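Local coordinates for protein allantoicase (Saccharomyces cerevisiae, PDB 1O59) that hydrolyses allantoate to (S)-ureidoglycolate and urea, allowing yeast to use purines as a secondary nitrogen source when primary sources are limiting, at residues 260-265 against 348-353; 274-279 against 287-292; 311-316 against 326-331. All coordinates share one frame; numbering follows the deposited sequence.

Contact 1 (260-265 against 348-353)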
ATOM      1  N   ALA A 260      -9.430  -7.443  11.668  1.00 65.64           N
ATOM      2  CA  ALA A 260      -8.878  -7.187  10.366  1.00 65.84           C
ATOM      3  C   ALA A 260      -8.895  -8.494   9.611  1.00 65.65           C
ATOM      4  O   ALA A 260      -8.411  -9.496  10.116  1.00 65.64           O
ATOM      5  CB  ALA A 260      -7.450  -6.666  10.509  1.00 66.18           C
ATOM      6  N   VAL A 261      -9.484  -8.482   8.416  1.00 65.98           N
ATOM      7  CA  VAL A 261      -9.451  -9.633   7.513  1.00 65.56           C
ATOM      8  C   VAL A 261      -8.362  -9.481   6.454  1.00 65.95           C
ATOM      9  O   VAL A 261      -8.262  -8.465   5.761  1.00 63.61           O
ATOM     10  CB  VAL A 261     -10.775  -9.866   6.795  1.00 65.20           C
ATOM     11  CG1 VAL A 261     -10.649 -11.037   5.833  1.00 65.51           C
ATOM     12  CG2 VAL A 261     -11.893 -10.147   7.790  1.00 65.59           C
ATOM     13  N   ILE A 262      -7.563 -10.545   6.318  1.00 66.49           N
ATOM     14  CA  ILE A 262      -6.470 -10.543   5.369  1.00 66.69           C
ATOM     15  C   ILE A 262      -6.610 -11.670   4.362  1.00 65.86           C
ATOM     16  O   ILE A 262      -6.763 -12.814   4.747  1.00 66.19           O
ATOM     17  CB  ILE A 262      -5.157 -10.585   6.143  1.00 67.11           C
ATOM     18  CG1 ILE A 262      -4.940  -9.209   6.798  1.00 68.21           C
ATOM     19  CG2 ILE A 262      -3.970 -10.911   5.226  1.00 68.08           C
ATOM     20  CD1 ILE A 262      -4.575  -9.345   8.217  1.00 71.39           C
ATOM     21  N   GLN A 263      -6.614 -11.326   3.071  1.00 64.65           N
ATOM     22  CA  GLN A 263      -6.483 -12.332   2.044  1.00 64.29           C
ATOM     23  C   GLN A 263      -5.011 -12.675   1.903  1.00 63.33           C
ATOM     24  O   GLN A 263      -4.183 -11.798   1.664  1.00 62.13           O
ATOM     25  CB  GLN A 263      -7.019 -11.844   0.707  1.00 64.48           C
ATOM     26  CG  GLN A 263      -7.029 -12.933  -0.352  1.00 65.82           C
ATOM     27  CD  GLN A 263      -7.983 -12.666  -1.486  1.00 65.52           C
ATOM     28  OE1 GLN A 263      -9.057 -12.165  -1.284  1.00 69.69           O
ATOM     29  NE2 GLN A 263      -7.594 -13.029  -2.666  1.00 67.34           N
ATOM     30  N   LEU A 264      -4.711 -13.957   2.066  1.00 62.92           N
ATOM     31  CA  LEU A 264      -3.376 -14.495   1.913  1.00 63.16           C
ATOM     32  C   LEU A 264      -2.972 -14.478   0.451  1.00 63.43           C
ATOM     33  O   LEU A 264      -3.823 -14.454  -0.445  1.00 63.34           O
ATOM     34  CB  LEU A 264      -3.325 -15.934   2.429  1.00 63.35           C
ATOM     35  CG  LEU A 264      -3.719 -16.191   3.899  1.00 64.01           C
ATOM     36  CD1 LEU A 264      -3.581 -17.699   4.260  1.00 64.57           C
ATOM     37  CD2 LEU A 264      -2.897 -15.323   4.853  1.00 62.99           C
ATOM     38  N   GLY A 265      -1.661 -14.499   0.212  1.00 63.66           N
ATOM     39  CA  GLY A 265      -1.120 -14.425  -1.137  1.00 63.60           C
ATOM     40  C   GLY A 265      -1.458 -15.635  -1.971  1.00 63.88           C
ATOM     41  O   GLY A 265      -1.398 -15.580  -3.194  1.00 64.45           O
ATOM     42  N   LYS A 348       1.550  -4.037  15.184  1.00 65.19           N
ATOM     43  CA  LYS A 348       2.419  -3.661  14.051  1.00 65.12           C
ATOM     44  C   LYS A 348       2.303  -4.609  12.831  1.00 64.52           C
ATOM     45  O   LYS A 348       2.181  -4.160  11.710  1.00 63.73           O
ATOM     46  CB  LYS A 348       3.878  -3.580  14.504  1.00 64.35           C
ATOM     47  CG  LYS A 348       4.816  -2.806  13.581  1.00 63.98           C
ATOM     48  CD  LYS A 348       4.389  -1.335  13.426  1.00 62.48           C
ATOM     49  CE  LYS A 348       4.927  -0.476  14.515  1.00 60.46           C
ATOM     50  NZ  LYS A 348       6.380  -0.192  14.230  1.00 57.90           N
ATOM     51  N   ARG A 349       2.393  -5.914  13.063  1.00 63.82           N
ATOM     52  CA  ARG A 349       2.424  -6.868  11.974  1.00 63.04           C
ATOM     53  C   ARG A 349       1.744  -8.154  12.328  1.00 63.24           C
ATOM     54  O   ARG A 349       1.616  -8.514  13.518  1.00 62.49           O
ATOM     55  CB  ARG A 349       3.858  -7.198  11.586  1.00 62.87           C
ATOM     56  CG  ARG A 349       4.710  -6.003  11.157  1.00 62.70           C
ATOM     57  CD  ARG A 349       4.399  -5.430   9.789  1.00 63.05           C
ATOM     58  NE  ARG A 349       5.361  -4.381   9.492  1.00 62.00           N
ATOM     59  CZ  ARG A 349       5.171  -3.098   9.667  1.00 59.89           C
ATOM     60  NH1 ARG A 349       4.041  -2.621  10.127  1.00 63.47           N
ATOM     61  NH2 ARG A 349       6.153  -2.269   9.420  1.00 61.52           N
ATOM     62  N   ILE A 350       1.285  -8.833  11.273  1.00 63.78           N
ATOM     63  CA  ILE A 350       0.957 -10.257  11.352  1.00 63.86           C
ATOM     64  C   ILE A 350       1.636 -11.064  10.231  1.00 63.17           C
ATOM     65  O   ILE A 350       1.726 -10.650   9.063  1.00 61.56           O
ATOM     66  CB  ILE A 350      -0.582 -10.517  11.433  1.00 64.46           C
ATOM     67  CG1 ILE A 350      -0.833 -12.017  11.703  1.00 64.85           C
ATOM     68  CG2 ILE A 350      -1.322 -10.069  10.161  1.00 65.23           C
ATOM     69  CD1 ILE A 350      -2.264 -12.337  12.048  1.00 63.75           C
ATOM     70  N   ARG A 351       2.174 -12.203  10.642  1.00 63.40           N
ATOM     71  CA  ARG A 351       2.948 -13.055   9.766  1.00 63.82           C
ATOM     72  C   ARG A 351       2.305 -14.386   9.867  1.00 63.79           C
ATOM     73  O   ARG A 351       2.013 -14.821  10.969  1.00 64.96           O
ATOM     74  CB  ARG A 351       4.418 -13.188  10.205  1.00 63.92           C
ATOM     75  CG  ARG A 351       5.086 -11.911  10.600  1.00 63.91           C
ATOM     76  CD  ARG A 351       5.036 -10.871   9.531  1.00 64.43           C
ATOM     77  NE  ARG A 351       6.006  -9.827   9.736  1.00 64.43           N
ATOM     78  CZ  ARG A 351       6.144  -8.765   8.960  1.00 66.36           C
ATOM     79  NH1 ARG A 351       5.349  -8.593   7.906  1.00 67.49           N
ATOM     80  NH2 ARG A 351       7.095  -7.872   9.246  1.00 67.07           N
ATOM     81  N   VAL A 352       2.091 -15.017   8.725  1.00 63.65           N
ATOM     82  CA  VAL A 352       1.505 -16.342   8.650  1.00 63.85           C
ATOM     83  C   VAL A 352       2.434 -17.193   7.809  1.00 63.86           C
ATOM     84  O   VAL A 352       2.349 -17.215   6.571  1.00 64.13           O
ATOM     85  CB  VAL A 352       0.097 -16.296   8.026  1.00 63.87           C
ATOM     86  CG1 VAL A 352      -0.522 -17.658   8.011  1.00 64.59           C
ATOM     87  CG2 VAL A 352      -0.792 -15.309   8.803  1.00 64.15           C
ATOM     88  N   TRP A 353       3.337 -17.879   8.494  1.00 63.58           N
ATOM     89  CA  TRP A 353       4.297 -18.742   7.825  1.00 63.62           C
ATOM     90  C   TRP A 353       3.749 -20.149   7.543  1.00 63.14           C
ATOM     91  O   TRP A 353       3.229 -20.820   8.420  1.00 62.92           O
ATOM     92  CB  TRP A 353       5.559 -18.843   8.643  1.00 63.70           C
ATOM     93  CG  TRP A 353       6.390 -17.601   8.625  1.00 64.09           C
ATOM     94  CD1 TRP A 353       6.379 -16.604   9.530  1.00 63.92           C
ATOM     95  CD2 TRP A 353       7.404 -17.266   7.668  1.00 63.98           C
ATOM     96  NE1 TRP A 353       7.304 -15.645   9.194  1.00 64.99           N
ATOM     97  CE2 TRP A 353       7.962 -16.044   8.061  1.00 64.17           C
ATOM     98  CE3 TRP A 353       7.894 -17.881   6.522  1.00 63.74           C
ATOM     99  CZ2 TRP A 353       8.965 -15.418   7.342  1.00 63.61           C
ATOM    100  CZ3 TRP A 353       8.888 -17.256   5.805  1.00 64.27           C
ATOM    101  CH2 TRP A 353       9.419 -16.044   6.224  1.00 63.54           C
TER

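Contact 2 (274-279 against 287-292)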
ATOM      1  N   ILE A 274       2.241 -18.640  13.278  1.00 67.24           N
ATOM      2  CA  ILE A 274       1.670 -17.303  13.188  1.00 66.91           C
ATOM      3  C   ILE A 274       2.354 -16.366  14.194  1.00 66.91           C
ATOM      4  O   ILE A 274       2.602 -16.719  15.333  1.00 66.18           O
ATOM      5  CB  ILE A 274       0.153 -17.336  13.350  1.00 66.63           C
ATOM      6  CG1 ILE A 274      -0.453 -18.155  12.197  1.00 67.06           C
ATOM      7  CG2 ILE A 274      -0.394 -15.920  13.354  1.00 67.34           C
ATOM      8  CD1 ILE A 274      -1.991 -18.216  12.147  1.00 66.52           C
ATOM      9  N   ILE A 275       2.692 -15.178  13.716  1.00 67.52           N
ATOM     10  CA  ILE A 275       3.366 -14.162  14.522  1.00 67.89           C
ATOM     11  C   ILE A 275       2.528 -12.882  14.577  1.00 67.26           C
ATOM     12  O   ILE A 275       2.175 -12.321  13.556  1.00 67.52           O
ATOM     13  CB  ILE A 275       4.769 -13.846  13.956  1.00 67.73           C
ATOM     14  CG1 ILE A 275       5.579 -15.132  13.755  1.00 67.54           C
ATOM     15  CG2 ILE A 275       5.492 -12.881  14.892  1.00 68.79           C
ATOM     16  CD1 ILE A 275       6.965 -14.867  13.166  1.00 68.04           C
ATOM     17  N   VAL A 276       2.217 -12.444  15.786  1.00 67.01           N
ATOM     18  CA  VAL A 276       1.536 -11.180  16.010  1.00 66.62           C
ATOM     19  C   VAL A 276       2.500 -10.264  16.772  1.00 66.30           C
ATOM     20  O   VAL A 276       2.952 -10.577  17.885  1.00 65.40           O
ATOM     21  CB  VAL A 276       0.235 -11.412  16.763  1.00 66.63           C
ATOM     22  CG1 VAL A 276      -0.493 -10.130  17.011  1.00 66.98           C
ATOM     23  CG2 VAL A 276      -0.642 -12.316  15.977  1.00 67.55           C
ATOM     24  N   ASP A 277       2.819  -9.142  16.129  1.00 66.23           N
ATOM     25  CA  ASP A 277       3.852  -8.227  16.580  1.00 65.98           C
ATOM     26  C   ASP A 277       3.270  -6.900  17.027  1.00 65.35           C
ATOM     27  O   ASP A 277       2.648  -6.181  16.234  1.00 66.10           O
ATOM     28  CB  ASP A 277       4.814  -7.992  15.426  1.00 66.22           C
ATOM     29  CG  ASP A 277       6.080  -7.288  15.838  1.00 67.54           C
ATOM     30  OD1 ASP A 277       6.281  -6.888  17.027  1.00 68.51           O
ATOM     31  OD2 ASP A 277       6.973  -7.148  14.992  1.00 71.34           O
ATOM     32  N   THR A 278       3.469  -6.581  18.302  1.00 65.11           N
ATOM     33  CA  THR A 278       3.013  -5.311  18.890  1.00 64.51           C
ATOM     34  C   THR A 278       4.143  -4.288  19.055  1.00 64.51           C
ATOM     35  O   THR A 278       4.060  -3.412  19.892  1.00 63.97           O
ATOM     36  CB  THR A 278       2.377  -5.589  20.253  1.00 64.51           C
ATOM     37  OG1 THR A 278       3.280  -6.349  21.069  1.00 63.13           O
ATOM     38  CG2 THR A 278       1.127  -6.482  20.096  1.00 64.00           C
ATOM     39  N   ALA A 279       5.201  -4.428  18.259  1.00 65.08           N
ATOM     40  CA  ALA A 279       6.317  -3.472  18.223  1.00 65.29           C
ATOM     41  C   ALA A 279       5.816  -2.035  18.351  1.00 64.65           C
ATOM     42  O   ALA A 279       4.891  -1.628  17.643  1.00 64.63           O
ATOM     43  CB  ALA A 279       7.151  -3.636  16.933  1.00 65.20           C
ATOM     44  N   GLN A 287      -5.234  -6.408  24.819  1.00 63.03           N
ATOM     45  CA  GLN A 287      -5.160  -7.221  26.003  1.00 63.48           C
ATOM     46  C   GLN A 287      -5.085  -8.691  25.616  1.00 63.13           C
ATOM     47  O   GLN A 287      -4.378  -9.457  26.265  1.00 62.70           O
ATOM     48  CB  GLN A 287      -6.366  -6.951  26.889  1.00 64.22           C
ATOM     49  CG  GLN A 287      -6.358  -7.720  28.145  1.00 64.20           C
ATOM     50  CD  GLN A 287      -7.491  -7.361  29.004  1.00 64.56           C
ATOM     51  OE1 GLN A 287      -8.507  -6.859  28.523  1.00 67.37           O
ATOM     52  NE2 GLN A 287      -7.329  -7.579  30.292  1.00 63.20           N
ATOM     53  N   PHE A 288      -5.821  -9.067  24.562  1.00 63.10           N
ATOM     54  CA  PHE A 288      -5.783 -10.417  24.006  1.00 63.09           C
ATOM     55  C   PHE A 288      -5.899 -10.344  22.524  1.00 63.71           C
ATOM     56  O   PHE A 288      -6.267  -9.304  21.986  1.00 63.93           O
ATOM     57  CB  PHE A 288      -6.977 -11.257  24.451  1.00 62.83           C
ATOM     58  CG  PHE A 288      -7.101 -11.440  25.929  1.00 62.60           C
ATOM     59  CD1 PHE A 288      -6.317 -12.378  26.596  1.00 63.82           C
ATOM     60  CD2 PHE A 288      -8.046 -10.721  26.650  1.00 62.95           C
ATOM     61  CE1 PHE A 288      -6.454 -12.584  27.954  1.00 60.88           C
ATOM     62  CE2 PHE A 288      -8.184 -10.912  28.018  1.00 61.66           C
ATOM     63  CZ  PHE A 288      -7.380 -11.845  28.661  1.00 61.32           C
ATOM     64  N   ILE A 289      -5.621 -11.473  21.864  1.00 64.49           N
ATOM     65  CA  ILE A 289      -5.874 -11.638  20.420  1.00 64.49           C
ATOM     66  C   ILE A 289      -6.382 -13.047  20.102  1.00 64.32           C
ATOM     67  O   ILE A 289      -6.194 -13.978  20.861  1.00 63.48           O
ATOM     68  CB  ILE A 289      -4.602 -11.304  19.524  1.00 64.64           C
ATOM     69  CG1 ILE A 289      -3.485 -12.327  19.726  1.00 63.98           C
ATOM     70  CG2 ILE A 289      -4.075  -9.885  19.758  1.00 64.66           C
ATOM     71  CD1 ILE A 289      -3.539 -13.501  18.799  1.00 65.54           C
ATOM     72  N   THR A 290      -7.036 -13.167  18.956  1.00 64.93           N
ATOM     73  CA  THR A 290      -7.284 -14.459  18.332  1.00 65.74           C
ATOM     74  C   THR A 290      -6.963 -14.338  16.845  1.00 65.62           C
ATOM     75  O   THR A 290      -6.914 -13.252  16.316  1.00 65.56           O
ATOM     76  CB  THR A 290      -8.774 -14.954  18.513  1.00 65.84           C
ATOM     77  OG1 THR A 290      -9.683 -14.056  17.860  1.00 67.98           O
ATOM     78  CG2 THR A 290      -9.225 -14.984  19.966  1.00 65.56           C
ATOM     79  N   VAL A 291      -6.754 -15.465  16.188  1.00 66.04           N
ATOM     80  CA  VAL A 291      -6.598 -15.486  14.761  1.00 66.96           C
ATOM     81  C   VAL A 291      -7.464 -16.625  14.232  1.00 68.12           C
ATOM     82  O   VAL A 291      -7.346 -17.746  14.708  1.00 68.96           O
ATOM     83  CB  VAL A 291      -5.140 -15.719  14.344  1.00 66.79           C
ATOM     84  CG1 VAL A 291      -5.009 -15.651  12.822  1.00 66.78           C
ATOM     85  CG2 VAL A 291      -4.204 -14.712  15.034  1.00 67.48           C
ATOM     86  N   GLU A 292      -8.356 -16.325  13.288  1.00 69.15           N
ATOM     87  CA  GLU A 292      -9.125 -17.345  12.583  1.00 70.08           C
ATOM     88  C   GLU A 292      -8.708 -17.372  11.150  1.00 69.91           C
ATOM     89  O   GLU A 292      -8.190 -16.377  10.632  1.00 69.58           O
ATOM     90  CB  GLU A 292     -10.607 -17.036  12.615  1.00 70.79           C
ATOM     91  CG  GLU A 292     -11.173 -16.989  14.024  1.00 73.89           C
ATOM     92  CD  GLU A 292     -11.813 -15.652  14.306  1.00 78.17           C
ATOM     93  OE1 GLU A 292     -13.076 -15.640  14.170  1.00 80.77           O
ATOM     94  OE2 GLU A 292     -11.038 -14.644  14.599  1.00 78.89           O
TER

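Contact 3 (311-316 against 326-331)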
ATOM      1  N   GLU A 311     -10.932 -21.575  14.099  1.00 71.93           N
ATOM      2  CA  GLU A 311      -9.887 -21.017  14.938  1.00 72.04           C
ATOM      3  C   GLU A 311      -8.499 -21.481  14.525  1.00 70.94           C
ATOM      4  O   GLU A 311      -8.305 -22.667  14.290  1.00 71.05           O
ATOM      5  CB  GLU A 311     -10.121 -21.436  16.378  1.00 72.22           C
ATOM      6  CG  GLU A 311      -8.975 -21.134  17.342  1.00 73.20           C
ATOM      7  CD  GLU A 311      -9.378 -21.433  18.779  1.00 73.90           C
ATOM      8  OE1 GLU A 311     -10.020 -20.555  19.412  1.00 77.89           O
ATOM      9  OE2 GLU A 311      -9.077 -22.546  19.265  1.00 73.84           O
ATOM     10  N   LEU A 312      -7.543 -20.547  14.463  1.00 69.48           N
ATOM     11  CA  LEU A 312      -6.119 -20.884  14.307  1.00 68.40           C
ATOM     12  C   LEU A 312      -5.358 -20.557  15.580  1.00 67.85           C
ATOM     13  O   LEU A 312      -4.575 -21.361  16.049  1.00 67.53           O
ATOM     14  CB  LEU A 312      -5.485 -20.129  13.132  1.00 68.33           C
ATOM     15  CG  LEU A 312      -6.089 -20.339  11.751  1.00 67.07           C
ATOM     16  CD1 LEU A 312      -5.520 -19.319  10.816  1.00 66.88           C
ATOM     17  CD2 LEU A 312      -5.837 -21.734  11.277  1.00 66.97           C
ATOM     18  N   VAL A 313      -5.572 -19.359  16.109  1.00 67.72           N
ATOM     19  CA  VAL A 313      -5.120 -19.005  17.451  1.00 67.66           C
ATOM     20  C   VAL A 313      -6.311 -18.621  18.336  1.00 67.40           C
ATOM     21  O   VAL A 313      -7.123 -17.772  17.984  1.00 66.52           O
ATOM     22  CB  VAL A 313      -4.068 -17.883  17.437  1.00 67.87           C
ATOM     23  CG1 VAL A 313      -3.623 -17.553  18.849  1.00 68.24           C
ATOM     24  CG2 VAL A 313      -2.865 -18.293  16.590  1.00 66.99           C
ATOM     25  N   GLY A 314      -6.417 -19.324  19.463  1.00 67.64           N
ATOM     26  CA  GLY A 314      -7.410 -19.066  20.484  1.00 67.44           C
ATOM     27  C   GLY A 314      -6.989 -17.900  21.333  1.00 67.76           C
ATOM     28  O   GLY A 314      -5.916 -17.343  21.138  1.00 67.34           O
ATOM     29  N   LYS A 315      -7.861 -17.519  22.265  1.00 68.59           N
ATOM     30  CA  LYS A 315      -7.694 -16.282  23.040  1.00 68.75           C
ATOM     31  C   LYS A 315      -6.341 -16.338  23.722  1.00 68.84           C
ATOM     32  O   LYS A 315      -6.078 -17.263  24.481  1.00 68.62           O
ATOM     33  CB  LYS A 315      -8.833 -16.122  24.055  1.00 68.75           C
ATOM     34  CG  LYS A 315      -8.919 -14.757  24.742  1.00 69.09           C
ATOM     35  CD  LYS A 315     -10.264 -14.606  25.448  1.00 68.81           C
ATOM     36  CE  LYS A 315     -10.299 -13.415  26.422  1.00 69.95           C
ATOM     37  NZ  LYS A 315     -10.892 -13.748  27.781  1.00 68.06           N
ATOM     38  N   SER A 316      -5.487 -15.358  23.421  1.00 68.88           N
ATOM     39  CA  SER A 316      -4.097 -15.363  23.844  1.00 68.53           C
ATOM     40  C   SER A 316      -3.766 -14.013  24.399  1.00 68.84           C
ATOM     41  O   SER A 316      -3.994 -13.004  23.735  1.00 68.87           O
ATOM     42  CB  SER A 316      -3.173 -15.631  22.650  1.00 68.55           C
ATOM     43  OG  SER A 316      -3.291 -16.963  22.199  1.00 67.80           O
ATOM     44  N   TYR A 326       2.957 -18.080  17.602  1.00 65.50           N
ATOM     45  CA  TYR A 326       2.053 -19.203  17.798  1.00 66.04           C
ATOM     46  C   TYR A 326       2.429 -20.304  16.821  1.00 67.31           C
ATOM     47  O   TYR A 326       2.309 -20.147  15.615  1.00 66.73           O
ATOM     48  CB  TYR A 326       0.604 -18.747  17.620  1.00 65.27           C
ATOM     49  CG  TYR A 326       0.314 -17.553  18.482  1.00 64.83           C
ATOM     50  CD1 TYR A 326       0.235 -17.664  19.864  1.00 65.16           C
ATOM     51  CD2 TYR A 326       0.215 -16.295  17.927  1.00 65.12           C
ATOM     52  CE1 TYR A 326      -0.002 -16.548  20.657  1.00 66.13           C
ATOM     53  CE2 TYR A 326      -0.008 -15.167  18.703  1.00 65.57           C
ATOM     54  CZ  TYR A 326      -0.130 -15.284  20.058  1.00 66.05           C
ATOM     55  OH  TYR A 326      -0.380 -14.140  20.792  1.00 65.33           O
ATOM     56  N   GLU A 327       2.919 -21.413  17.348  1.00 69.41           N
ATOM     57  CA  GLU A 327       3.218 -22.557  16.498  1.00 71.52           C
ATOM     58  C   GLU A 327       1.949 -23.360  16.302  1.00 71.74           C
ATOM     59  O   GLU A 327       1.300 -23.748  17.250  1.00 72.76           O
ATOM     60  CB  GLU A 327       4.408 -23.358  17.024  1.00 72.18           C
ATOM     61  CG  GLU A 327       5.716 -22.771  16.456  1.00 75.82           C
ATOM     62  CD  GLU A 327       6.925 -22.851  17.388  1.00 80.62           C
ATOM     63  OE1 GLU A 327       7.006 -23.831  18.180  1.00 83.41           O
ATOM     64  OE2 GLU A 327       7.813 -21.945  17.304  1.00 82.66           O
ATOM     65  N   ILE A 328       1.560 -23.487  15.043  1.00 72.09           N
ATOM     66  CA  ILE A 328       0.274 -24.027  14.640  1.00 72.33           C
ATOM     67  C   ILE A 328       0.517 -25.426  14.094  1.00 72.00           C
ATOM     68  O   ILE A 328      -0.121 -26.362  14.520  1.00 71.11           O
ATOM     69  CB  ILE A 328      -0.403 -23.101  13.548  1.00 72.32           C
ATOM     70  CG1 ILE A 328      -0.657 -21.715  14.099  1.00 73.45           C
ATOM     71  CG2 ILE A 328      -1.740 -23.641  13.120  1.00 73.28           C
ATOM     72  CD1 ILE A 328      -1.363 -21.742  15.468  1.00 74.77           C
ATOM     73  N   ARG A 329       1.443 -25.520  13.141  1.00 72.18           N
ATOM     74  CA  ARG A 329       1.833 -26.757  12.500  1.00 72.60           C
ATOM     75  C   ARG A 329       0.630 -27.585  12.099  1.00 71.85           C
ATOM     76  O   ARG A 329       0.508 -28.738  12.467  1.00 71.21           O
ATOM     77  CB  ARG A 329       2.764 -27.530  13.409  1.00 73.22           C
ATOM     78  CG  ARG A 329       4.011 -26.762  13.753  1.00 77.21           C
ATOM     79  CD  ARG A 329       5.200 -27.651  14.064  1.00 85.01           C
ATOM     80  NE  ARG A 329       6.397 -26.847  14.311  1.00 89.73           N
ATOM     81  CZ  ARG A 329       6.839 -26.459  15.520  1.00 92.60           C
ATOM     82  NH1 ARG A 329       6.212 -26.831  16.642  1.00 93.36           N
ATOM     83  NH2 ARG A 329       7.948 -25.713  15.604  1.00 92.83           N
ATOM     84  N   LYS A 330      -0.264 -26.967  11.338  1.00 71.69           N
ATOM     85  CA  LYS A 330      -1.527 -27.590  10.975  1.00 71.48           C
ATOM     86  C   LYS A 330      -1.713 -27.611   9.463  1.00 70.20           C
ATOM     87  O   LYS A 330      -1.633 -26.589   8.783  1.00 69.52           O
ATOM     88  CB  LYS A 330      -2.710 -26.861  11.656  1.00 71.83           C
ATOM     89  CG  LYS A 330      -3.867 -27.821  12.105  1.00 73.05           C
ATOM     90  CD  LYS A 330      -4.960 -27.072  12.904  1.00 73.14           C
ATOM     91  N   SER A 331      -1.962 -28.802   8.945  1.00 69.41           N
ATOM     92  CA  SER A 331      -2.347 -28.961   7.561  1.00 68.62           C
ATOM     93  C   SER A 331      -3.762 -28.441   7.466  1.00 68.09           C
ATOM     94  O   SER A 331      -4.691 -29.035   8.011  1.00 67.76           O
ATOM     95  CB  SER A 331      -2.247 -30.420   7.145  1.00 68.37           C
ATOM     96  OG  SER A 331      -1.006 -30.939   7.574  1.00 67.55           O
TER

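Contact 1 (260-265 against 348-353)
With chi1 at -72°, Ile262 sets CG1 beside its backbone N, while Ile350 at -172° has CG1 anti to N and CG2 tucked between N and the carbonyl carbon; the two side chains run alongside each other, pointing opposite ways, and CD1 of Ile262 meets CG2 of Ile350 at 3.9 Å. This is a contact between the two antiparallel sheets of a beta sandwich, strand 258-263 lying in one and strand 346-354 in the other. No hydrogen bond links the segments; the backbones stand well apart, the CA atoms of Ile262 and Ile350 being 9.5 Å from each other. Two residues on, beyond the end of the first strand, Leu264 does not start out toward 348-353, yet its end turns that way and brings CD2 to 4.5 Å from CB of Val352, a looser touch. All four residues are buried, and Val337 of strand 336-342 touches both Ile262 and Leu264. Lys348 and Arg349 together face Asp277 in a classic beta bulge. There Arg349 NH1 donates to O of Lys348 over 2.9 Å, the nitrogen lying above the carbonyl plane, 45° out of it.

Contact 2 (274-279 against 287-292)
Val276 and Val291 give up the most surface here, and Ile274 comes next; each sends its side chain into the hydrophobic layer between the two sheets of the sandwich. Val291 uses both branches. Its CG1, anti to the backbone N (chi1 -177°), meets CD1 of Ile274 at 4.0 Å, the two side chains crossing obliquely, while its CG2 lies a looser 4.4 Å from CG2 of Val276. That same methyl of Val276 also lies 4.2 Å from CD1 of Ile289, so one methyl touches two residues of the facing strand. Contact is by methyl groups alone, without a hydrogen bond, and all four side chains are buried. The axes of strands 274-277 and 288-292 pass 9.7 Å apart, their directions at 144°, the spacing of facing sheets rather than of paired strands. Past the last residue of its strand the first segment turns: OD1 of Asp277 accepts from N of Ala279 at 3.0 Å, an Asx turn, and also forms a salt bridge with Arg238. Strand 270-277 lies between strands 323-331 and 346-354, bonded through its backbone to Tyr326 on one and Arg351 on the other, whereas strand 288-294 runs between 336-342 and 309-317, whose Leu312 touches Ile274 and whose Val313 touches Val291.

Contact 3 (311-316 against 326-331)
The side chains of Val313 and Tyr326 meet nearly perpendicular and make the tight part of this contact: CG1 of Val313, anti to the backbone N (chi1 -180°), stands over one face of the phenol ring, 3.9 Å from its centroid and only 9° off the normal, a CH-pi contact. The other methyl, CG2, beside the backbone N, reaches CB of Tyr326 at 3.6 Å and CD1 of Ile328 at 3.9 Å. Nearer the far end of the ring, OG of Ser316 approaches CE1 of Tyr326 obliquely at 3.7 Å, while its own hydrogen bond goes to O of Gly314, 2.9 Å away. With an alanine at Tyr326 the CB contact could remain, but CG1 of Val313 would probably lose the ring face beneath it and Ser316 its aromatic neighbour. The two segments belong to strands 309-317 and 323-331, at the borders of the two sheets of the beta sandwich. Leu312 and Val313 both face Val291 in a classic beta bulge, where the first strand turns a corner. On the solvent side, Glu327 points away from 311-316; NH2 of Arg329 forms a salt bridge of 3.3 Å with OE1 of Glu327, and NE of Arg329 another with Glu272.

Overall arrangement
All three contacts bridge the same pair of antiparallel sheets in the second allantoicase repeat. Contact 1 joins strands 258-263 and 346-354, contact 2 joins 270-277 and 288-294, and contact 3 joins 309-317 and 323-331. Their centres lie about 10 Å apart from contact 1 to contact 2, 11 Å from contact 2 to contact 3 and 14 Å from contact 1 to contact 3. Along the chain contacts 2 and 3 follow in series, and both fall in the part of the chain between the two segments of contact 1. Contacts 1 and 3 do not touch, their nearest atoms being about 6 Å apart; contact 2, in the middle, touches both and links them within the interior of the sandwich.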